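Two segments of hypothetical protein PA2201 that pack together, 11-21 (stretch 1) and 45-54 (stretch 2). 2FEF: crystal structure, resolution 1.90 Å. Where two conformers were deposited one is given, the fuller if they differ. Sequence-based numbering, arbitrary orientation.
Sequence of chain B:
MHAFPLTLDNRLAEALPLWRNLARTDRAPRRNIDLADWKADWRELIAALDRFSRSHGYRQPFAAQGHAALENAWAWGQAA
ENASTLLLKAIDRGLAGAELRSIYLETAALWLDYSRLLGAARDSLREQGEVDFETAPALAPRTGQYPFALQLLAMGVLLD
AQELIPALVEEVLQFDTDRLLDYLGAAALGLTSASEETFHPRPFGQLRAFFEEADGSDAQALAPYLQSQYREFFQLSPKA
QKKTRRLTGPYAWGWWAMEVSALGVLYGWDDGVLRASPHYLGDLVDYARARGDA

Stretch 1 11-21: RLAEALPLWRN
Stretch 2, residues 45-54: LIAALDRFSR

Two helices of one chain pack nearly antiparallel. The first helix starts at Leu12, with Arg11 at its N-cap position, and runs through Trp19; the second begins earlier in the chain and includes Leu45 to Ser53. Their N-to-C directions differ by 154°, the signed crossing angle is -154°, and the axes come within 10.0 Å. The register is set by two pairs: Leu16 CA lies 7.0 Å from Asp50 CA, and Arg20 CA lies 6.6 Å from Ile46 CA. Backbone angles are helical from Leu12 to Arg20, near -60/-40. Pro17 has no amide hydrogen to give, and the first helix is kinked there: neither Pro17 N nor Leu18 N makes the i to i-4 bond; Leu18 N has only a weak bond to Ala15 O, at 3.0 Å. The second helix keeps its i to i-4 bonds, for example Asp50 N to Ile46 O at 2.7 Å.

The main bump is Leu16 (chi1 -82°, chi2 161°). Its side chain is a knob in a hollow lined by Ile46, Leu49, Asp50 and Ser53, spread over two turns of the second helix. Leu16 CD1 is 3.6 Å from Asp50 CA, so the methyl rests close to the backbone. The same CD1 is 3.8 Å from Leu49 O and 3.8 Å from Ser53 OG. Leu16 CD2 lies 4.0 Å from Leu49 CB and 4.1 Å from Ile46 CD1. Ser53 (chi1 85°, p) turns its hydroxyl back along its own helix, and OG donates to Asp50 O at 2.7 Å.

One turn earlier, Leu12 (t, p) points toward the second helix. Leu12 CD2 meets the edge of the Phe52 ring, 3.7 Å from Phe52 CD2, and is 4.2 Å from Ser53 CB. Leu49 CD2 is 4.4 Å from Leu12 CD2.

Ile46 (m, m) has the largest area covered by the opposing stretch. Its CD1 lies at the edge of the Trp19 ring, and is 3.7 Å from Trp19 CB. Trp19 has chi1 -65° and chi2 -13°. Trp19 CZ3 is 4.2 Å from Leu49 CD1; Leu49 is m, t.

Polar contacts run along one side of this apolar packing. The CA-to-CB bond of Arg20 points sideways, but its chain (t, t, m, chi4 113°) brings the guanidinium to the second helix. Arg20 NH2 donates to Asp50 OD2 at 2.7 Å in a salt bridge, with OD2 near the guanidinium plane. Asp50 has chi1 -164°. Water 1 adds a second link: it accepts from Arg20 NH1 at 3.0 Å and donates to Asp50 OD2 at 2.7 Å. Arg20 NH2 also lies 3.4 Å from Ile46 CG2.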

# COMPACT_ATOMS: atom_id res chain seq x y z
N ARG B 11 -0.93 -17.95 -11.12
CA ARG B 11 0.48 -17.71 -11.45
C ARG B 11 0.70 -16.20 -11.48
O ARG B 11 1.09 -15.59 -12.50
CB ARG B 11 0.85 -18.38 -12.78
CG ARG B 11 0.76 -19.94 -12.78
CD ARG B 11 1.66 -20.62 -11.71
NE ARG B 11 1.54 -22.10 -11.74
CZ ARG B 11 0.79 -22.83 -10.91
NH1 ARG B 11 0.08 -22.24 -9.92
NH2 ARG B 11 0.74 -24.16 -11.05
N LEU B 12 0.41 -15.57 -10.35
CA LEU B 12 0.36 -14.12 -10.28
C LEU B 12 1.73 -13.49 -10.51
O LEU B 12 1.83 -12.44 -11.18
CB LEU B 12 -0.23 -13.66 -8.92
CG LEU B 12 -0.27 -12.14 -8.60
CD1 LEU B 12 -1.06 -11.28 -9.61
CD2 LEU B 12 -0.75 -11.93 -7.15
N ALA B 13 2.78 -14.07 -9.92
CA ALA B 13 4.11 -13.43 -10.02
C ALA B 13 4.57 -13.36 -11.49
O ALA B 13 5.16 -12.36 -11.89
CB ALA B 13 5.15 -14.11 -9.16
N GLU B 14 4.31 -14.42 -12.25
CA GLU B 14 4.64 -14.42 -13.69
C GLU B 14 3.80 -13.44 -14.51
O GLU B 14 4.27 -12.89 -15.49
CB GLU B 14 4.55 -15.84 -14.31
CG GLU B 14 5.84 -16.67 -14.16
N ALA B 15 2.54 -13.22 -14.11
CA ALA B 15 1.62 -12.38 -14.88
C ALA B 15 1.95 -10.90 -14.70
O ALA B 15 1.82 -10.11 -15.66
CB ALA B 15 0.16 -12.67 -14.47
N LEU B 16 2.41 -10.52 -13.50
CA LEU B 16 2.56 -9.09 -13.18
C LEU B 16 3.40 -8.24 -14.13
O LEU B 16 2.94 -7.18 -14.50
CB LEU B 16 3.03 -8.85 -11.72
CG LEU B 16 1.87 -8.91 -10.72
CD1 LEU B 16 2.44 -9.16 -9.32
CD2 LEU B 16 1.06 -7.65 -10.76
N PRO B 17 4.63 -8.68 -14.50
CA PRO B 17 5.38 -7.86 -15.45
C PRO B 17 4.69 -7.66 -16.79
O PRO B 17 4.89 -6.62 -17.44
CB PRO B 17 6.67 -8.66 -15.65
CG PRO B 17 6.81 -9.41 -14.35
CD PRO B 17 5.42 -9.83 -14.05
N LEU B 18 3.91 -8.65 -17.22
CA LEU B 18 3.14 -8.55 -18.46
C LEU B 18 2.04 -7.51 -18.29
O LEU B 18 1.85 -6.64 -19.14
CB LEU B 18 2.56 -9.91 -18.82
CG LEU B 18 3.59 -10.98 -19.23
CD1 LEU B 18 4.37 -11.42 -18.01
CD2 LEU B 18 2.92 -12.20 -19.86
N TRP B 19 1.31 -7.58 -17.19
CA TRP B 19 0.24 -6.61 -16.91
C TRP B 19 0.73 -5.18 -16.78
O TRP B 19 0.12 -4.23 -17.30
CB TRP B 19 -0.48 -6.97 -15.62
CG TRP B 19 -1.22 -8.27 -15.68
CD1 TRP B 19 -1.51 -9.02 -16.79
CD2 TRP B 19 -1.78 -8.96 -14.57
NE1 TRP B 19 -2.21 -10.15 -16.42
CE2 TRP B 19 -2.38 -10.14 -15.06
CE3 TRP B 19 -1.81 -8.71 -13.19
CZ2 TRP B 19 -3.04 -11.04 -14.24
CZ3 TRP B 19 -2.46 -9.63 -12.35
CH2 TRP B 19 -3.05 -10.78 -12.89
N ARG B 20 1.83 -5.02 -16.04
CA ARG B 20 2.43 -3.72 -15.81
C ARG B 20 2.65 -3.04 -17.15
O ARG B 20 2.39 -1.82 -17.28
CB ARG B 20 3.72 -3.90 -14.99
CG ARG B 20 4.46 -2.67 -14.66
CD ARG B 20 5.66 -2.98 -13.80
NE ARG B 20 5.24 -3.27 -12.44
CZ ARG B 20 5.34 -4.46 -11.85
NH1 ARG B 20 5.91 -5.49 -12.48
NH2 ARG B 20 4.91 -4.59 -10.59
N ASN B 21 3.06 -3.82 -18.15
CA ASN B 21 3.30 -3.34 -19.53
C ASN B 21 2.06 -2.98 -20.38
O ASN B 21 2.19 -2.41 -21.47
CB ASN B 21 4.13 -4.35 -20.34
CG ASN B 21 5.64 -4.08 -20.31
OD1 ASN B 21 6.11 -3.00 -19.96
ND2 ASN B 21 6.41 -5.09 -20.71
N LEU B 45 -3.00 -0.46 -8.43
CA LEU B 45 -3.50 -1.85 -8.35
C LEU B 45 -2.38 -2.83 -8.61
O LEU B 45 -2.25 -3.86 -7.94
CB LEU B 45 -4.64 -2.08 -9.37
CG LEU B 45 -5.96 -1.41 -8.94
CD1 LEU B 45 -6.83 -1.21 -10.20
CD2 LEU B 45 -6.66 -2.28 -7.89
N ILE B 46 -1.54 -2.51 -9.58
CA ILE B 46 -0.39 -3.35 -9.88
C ILE B 46 0.57 -3.40 -8.66
O ILE B 46 1.07 -4.47 -8.29
CB ILE B 46 0.34 -2.82 -11.11
CG1 ILE B 46 -0.52 -3.04 -12.39
CG2 ILE B 46 1.73 -3.49 -11.26
CD1 ILE B 46 -0.48 -4.48 -12.95
N ALA B 47 0.84 -2.23 -8.06
CA ALA B 47 1.69 -2.15 -6.84
C ALA B 47 1.10 -2.95 -5.68
O ALA B 47 1.83 -3.63 -4.96
CB ALA B 47 1.94 -0.69 -6.42
N ALA B 48 -0.22 -2.91 -5.51
CA ALA B 48 -0.90 -3.69 -4.44
C ALA B 48 -0.73 -5.21 -4.67
O ALA B 48 -0.46 -5.98 -3.76
CB ALA B 48 -2.40 -3.31 -4.41
N LEU B 49 -0.93 -5.63 -5.90
CA LEU B 49 -0.79 -7.05 -6.25
C LEU B 49 0.66 -7.45 -6.23
O LEU B 49 0.98 -8.57 -5.85
CB LEU B 49 -1.39 -7.32 -7.65
CG LEU B 49 -2.92 -7.24 -7.72
CD1 LEU B 49 -3.40 -7.05 -9.14
CD2 LEU B 49 -3.53 -8.50 -7.15
N ASP B 50 1.57 -6.55 -6.61
CA ASP B 50 2.99 -6.89 -6.53
C ASP B 50 3.42 -7.09 -5.05
O ASP B 50 4.14 -8.05 -4.70
CB ASP B 50 3.86 -5.81 -7.19
CG ASP B 50 5.26 -6.30 -7.47
OD1 ASP B 50 6.03 -6.56 -6.51
OD2 ASP B 50 5.63 -6.37 -8.66
N ARG B 51 2.96 -6.19 -4.19
CA ARG B 51 3.21 -6.26 -2.74
C ARG B 51 2.71 -7.58 -2.17
O ARG B 51 3.40 -8.29 -1.42
CB ARG B 51 2.49 -5.05 -2.07
CG ARG B 51 2.58 -4.98 -0.53
CD ARG B 51 2.68 -3.52 -0.04
NE ARG B 51 3.41 -2.71 -1.02
CZ ARG B 51 4.74 -2.56 -1.06
NH1 ARG B 51 5.50 -3.12 -0.14
NH2 ARG B 51 5.29 -1.82 -2.01
N PHE B 52 1.47 -7.91 -2.53
CA PHE B 52 0.86 -9.19 -2.14
C PHE B 52 1.71 -10.39 -2.61
O PHE B 52 1.98 -11.32 -1.83
CB PHE B 52 -0.55 -9.32 -2.74
CG PHE B 52 -1.19 -10.68 -2.48
CD1 PHE B 52 -1.48 -11.08 -1.16
CD2 PHE B 52 -1.51 -11.52 -3.54
CE1 PHE B 52 -2.08 -12.33 -0.92
CE2 PHE B 52 -2.13 -12.75 -3.31
CZ PHE B 52 -2.40 -13.16 -2.02
N SER B 53 2.17 -10.34 -3.84
CA SER B 53 3.01 -11.42 -4.42
C SER B 53 4.34 -11.60 -3.68
O SER B 53 4.99 -12.69 -3.73
CB SER B 53 3.21 -11.16 -5.94
OG SER B 53 4.32 -10.28 -6.17
N ARG B 54 4.81 -10.55 -3.01
CA ARG B 54 6.07 -10.62 -2.28
C ARG B 54 5.86 -10.91 -0.80
O ARG B 54 6.84 -11.13 -0.08
CB ARG B 54 6.90 -9.35 -2.46
CG ARG B 54 7.24 -9.01 -3.93
CD ARG B 54 8.12 -10.14 -4.55
NE ARG B 54 9.39 -10.26 -3.84
CZ ARG B 54 10.32 -11.18 -4.10
NH1 ARG B 54 10.11 -12.07 -5.07
NH2 ARG B 54 11.46 -11.23 -3.41
O HOH W 1 6.61 -7.76 -10.72